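Local coordinates for protein phosphoinositol-specific phospholipase C (Pseudomonas sp., PDB 5FYP) that probably cleaves phosphoinositides into diacylglycerol and an inositol phosphate, using a bound calcium ion, at residues V44-E48 and F112-I117. Residues are numbered along the deposited sequence; the frame is centred on the assembly and turned at random.
Sequences VRTLE and FPITLI. With CA (calcium ion), chain I.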
ATOM      1  N   VAL A  44       1.461  -5.744 -13.053  1.00  9.83           N
ATOM      2  CA  VAL A  44       0.540  -5.405 -11.956  1.00  9.20           C
ATOM      3  C   VAL A  44       0.607  -3.903 -11.678  1.00  8.55           C
ATOM      4  O   VAL A  44       1.491  -3.199 -12.182  1.00  9.81           O
ATOM      5  CB  VAL A  44       0.804  -6.211 -10.666  1.00  9.07           C
ATOM      6  CG1 VAL A  44       0.578  -7.713 -10.893  1.00  9.96           C
ATOM      7  CG2 VAL A  44       2.192  -5.962 -10.104  1.00  9.88           C
ATOM      8  N   ARG A  45      -0.292  -3.424 -10.811  1.00  8.45           N
ATOM      9  CA  ARG A  45      -0.378  -2.035 -10.382  1.00  8.59           C
ATOM     10  C   ARG A  45      -0.229  -1.872  -8.872  1.00  8.12           C
ATOM     11  O   ARG A  45      -0.402  -0.773  -8.376  1.00  9.46           O
ATOM     12  CB  ARG A  45      -1.651  -1.345 -10.889  1.00  8.93           C
ATOM     13  CG  ARG A  45      -1.715  -1.225 -12.398  1.00  9.80           C
ATOM     14  CD  ARG A  45      -0.976  -0.021 -12.923  1.00 10.42           C
ATOM     15  NE  ARG A  45      -0.866  -0.048 -14.404  1.00  9.99           N
ATOM     16  CZ  ARG A  45       0.068  -0.719 -15.063  1.00 11.93           C
ATOM     17  NH1 ARG A  45       0.993  -1.419 -14.429  1.00 11.40           N
ATOM     18  NH2 ARG A  45       0.099  -0.689 -16.383  1.00 12.22           N
ATOM     19  N   THR A  46       0.139  -2.942  -8.177  1.00  8.10           N
ATOM     20  CA  THR A  46       0.354  -2.892  -6.714  1.00  7.90           C
ATOM     21  C   THR A  46       1.674  -3.543  -6.418  1.00  7.73           C
ATOM     22  O   THR A  46       1.874  -4.735  -6.715  1.00  8.50           O
ATOM     23  CB  THR A  46      -0.824  -3.529  -5.970  1.00  8.46           C
ATOM     24  OG1 THR A  46      -2.016  -2.779  -6.251  1.00  9.58           O
ATOM     25  CG2 THR A  46      -0.600  -3.483  -4.459  1.00  8.53           C
ATOM     26  N   LEU A  47       2.568  -2.760  -5.808  1.00  7.95           N
ATOM     27  CA  LEU A  47       3.983  -3.125  -5.562  1.00  8.89           C
ATOM     28  C   LEU A  47       4.293  -3.022  -4.094  1.00  8.78           C
ATOM     29  O   LEU A  47       3.431  -2.667  -3.291  1.00 11.04           O
ATOM     30  CB  LEU A  47       4.931  -2.181  -6.359  1.00 11.01           C
ATOM     31  CG  LEU A  47       5.024  -2.399  -7.889  1.00 15.45           C
ATOM     32  CD1 LEU A  47       3.793  -2.357  -8.733  1.00 19.86           C
ATOM     33  CD2 LEU A  47       6.082  -1.468  -8.418  1.00 13.83           C
ATOM     34  N   GLU A  48       5.512  -3.392  -3.700  1.00  7.67           N
ATOM     35  CA  GLU A  48       5.889  -3.446  -2.279  1.00  7.69           C
ATOM     36  C   GLU A  48       7.364  -3.113  -2.132  1.00  7.67           C
ATOM     37  O   GLU A  48       8.188  -3.582  -2.908  1.00  9.10           O
ATOM     38  CB  GLU A  48       5.604  -4.819  -1.672  1.00  7.98           C
ATOM     39  CG  GLU A  48       5.931  -4.932  -0.191  1.00  7.84           C
ATOM     40  CD  GLU A  48       5.415  -6.195   0.463  1.00  8.10           C
ATOM     41  OE1 GLU A  48       5.054  -7.140  -0.262  1.00  9.15           O
ATOM     42  OE2 GLU A  48       5.393  -6.233   1.727  1.00 10.30           O
ATOM     43  N   PHE A 112      -3.836   3.238 -14.657  1.00 11.74           N
ATOM     44  CA  PHE A 112      -4.590   2.749 -13.526  1.00 11.02           C
ATOM     45  C   PHE A 112      -3.832   3.113 -12.250  1.00 10.46           C
ATOM     46  O   PHE A 112      -2.596   3.082 -12.237  1.00 11.63           O
ATOM     47  CB  PHE A 112      -4.738   1.228 -13.680  1.00 11.54           C
ATOM     48  CG  PHE A 112      -5.588   0.587 -12.646  1.00 11.35           C
ATOM     49  CD1 PHE A 112      -5.057   0.243 -11.414  1.00 10.65           C
ATOM     50  CD2 PHE A 112      -6.925   0.329 -12.881  1.00 12.68           C
ATOM     51  CE1 PHE A 112      -5.855  -0.300 -10.427  1.00 10.79           C
ATOM     52  CE2 PHE A 112      -7.712  -0.249 -11.917  1.00 12.86           C
ATOM     53  CZ  PHE A 112      -7.181  -0.556 -10.686  1.00 12.18           C
ATOM     54  N   PRO A 113      -4.523   3.499 -11.169  1.00 10.54           N
ATOM     55  CA  PRO A 113      -3.807   3.943  -9.981  1.00  9.72           C
ATOM     56  C   PRO A 113      -2.828   2.899  -9.463  1.00  8.70           C
ATOM     57  O   PRO A 113      -3.160   1.706  -9.402  1.00  9.99           O
ATOM     58  CB  PRO A 113      -4.922   4.214  -8.975  1.00  9.30           C
ATOM     59  CG  PRO A 113      -6.097   3.428  -9.491  1.00 10.03           C
ATOM     60  CD  PRO A 113      -5.973   3.563 -10.986  1.00 10.01           C
ATOM     61  N   ILE A 114      -1.645   3.371  -9.075  1.00  9.10           N
ATOM     62  CA  ILE A 114      -0.604   2.496  -8.518  1.00  8.47           C
ATOM     63  C   ILE A 114      -0.683   2.531  -6.999  1.00  8.15           C
ATOM     64  O   ILE A 114      -0.747   3.610  -6.432  1.00  9.80           O
ATOM     65  CB  ILE A 114       0.777   2.947  -8.964  1.00  9.59           C
ATOM     66  CG1 ILE A 114       0.925   2.827 -10.476  1.00 11.00           C
ATOM     67  CG2 ILE A 114       1.880   2.180  -8.238  1.00  9.51           C
ATOM     68  CD1 ILE A 114       2.097   3.613 -11.039  1.00 12.53           C
ATOM     69  N   THR A 115      -0.668   1.362  -6.390  1.00  7.74           N
ATOM     70  CA  THR A 115      -0.644   1.251  -4.941  1.00  7.62           C
ATOM     71  C   THR A 115       0.720   0.698  -4.533  1.00  7.57           C
ATOM     72  O   THR A 115       1.154  -0.341  -5.035  1.00  8.15           O
ATOM     73  CB  THR A 115      -1.777   0.362  -4.420  1.00  7.88           C
ATOM     74  OG1 THR A 115      -3.028   0.918  -4.819  1.00  9.02           O
ATOM     75  CG2 THR A 115      -1.786   0.272  -2.909  1.00  9.19           C
ATOM     76  N   LEU A 116       1.395   1.398  -3.631  1.00  7.31           N
ATOM     77  CA  LEU A 116       2.714   0.992  -3.116  1.00  7.49           C
ATOM     78  C   LEU A 116       2.602   0.666  -1.643  1.00  6.65           C
ATOM     79  O   LEU A 116       2.301   1.534  -0.825  1.00  8.30           O
ATOM     80  CB  LEU A 116       3.753   2.074  -3.280  1.00  9.97           C
ATOM     81  CG  LEU A 116       4.070   2.600  -4.617  1.00 12.41           C
ATOM     82  CD1 LEU A 116       5.245   3.579  -4.536  1.00 14.16           C
ATOM     83  CD2 LEU A 116       4.406   1.478  -5.588  1.00 13.02           C
ATOM     84  N   ILE A 117       2.861  -0.592  -1.326  1.00  6.73           N
ATOM     85  CA  ILE A 117       2.887  -1.060   0.058  1.00  7.07           C
ATOM     86  C   ILE A 117       4.290  -0.808   0.595  1.00  7.25           C
ATOM     87  O   ILE A 117       5.272  -1.337   0.105  1.00  9.90           O
ATOM     88  CB  ILE A 117       2.568  -2.578   0.121  1.00  8.84           C
ATOM     89  CG1 ILE A 117       1.237  -2.913  -0.630  1.00  9.54           C
ATOM     90  CG2 ILE A 117       2.602  -3.109   1.553  1.00 10.84           C
ATOM     91  CD1 ILE A 117      -0.000  -2.202  -0.145  1.00 10.08           C
TER
HETATM   92 CA    CA I1303       7.294  -7.044   2.930  0.80 12.02          CA
HETATM   93  O   HOH W   1      -3.484  -0.164  -7.398  1.00  9.02           O
HETATM   94  O   HOH W   2       6.012  -8.988   3.522  1.00 23.49           O
HETATM   95  O   HOH W   3       8.766  -8.495   4.188  1.00 14.45           O
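Thr-115 N donates to Arg-45 O at 2.9 Å, and the donors then alternate between the strands: Leu-47 N gives its hydrogen to Thr-115 O, and Ile-117 N to Leu-47 O, the last bond nearly straight at 173°. This zigzag joins two parallel strands, with Thr-46 opposite Thr-115, Leu-47 opposite Leu-116 and Glu-48 opposite Ile-117. CA-H...O contacts fill in between, among them Thr-46 CA to Thr-115 O at 3.2 Å.

Where the strands begin, a water bridges them, lying 2.8 Å from both Pro-113 O and Thr-115 OG1 and more loosely reaching Arg-45 O. It sits in the plane of the Phe-112 ring, at its edge.

Side chains pack on both faces of the sheet. Leu-47 CB meets Leu-116 CD2 at 3.8 Å, and Leu-116 goes on to helix 94-107. On the other face the two threonines lie side by side, pointing the same way, with Thr-46 OG1 3.6 Å from Thr-115 CB. Arg-45, its chain bent at chi2 (-84°), runs its CG obliquely to Phe-112 CD1 at 3.8 Å.

The polar ends look outward from this pair of strands. Thr-46 OG1 bonds to Gln-22. The Arg-45 guanidinium is held by Leu-41 O, a salt bridge to Glu-3 and a weak bond to Val-44 O. With alanine in its place, Glu-3 would probably lose its salt-bridge partner and Phe-112 the CG and CD packed along it.

Charge gathers at the far end. Glu-48 CG stands anti to the backbone N (chi1 -178°), and the extended chain carries OE2 to the calcium ion at 2.4 Å; Arg-260 takes OE1. Asn-27 and two waters also bind the metal. Adjacent parallel strands, 46-52 giving Glu-48 and Asp-50 and 114-120 giving Asp-119, supply calcium ligands, consistent with the TIM-barrel active site of calcium-dependent phosphoinositide phospholipases C.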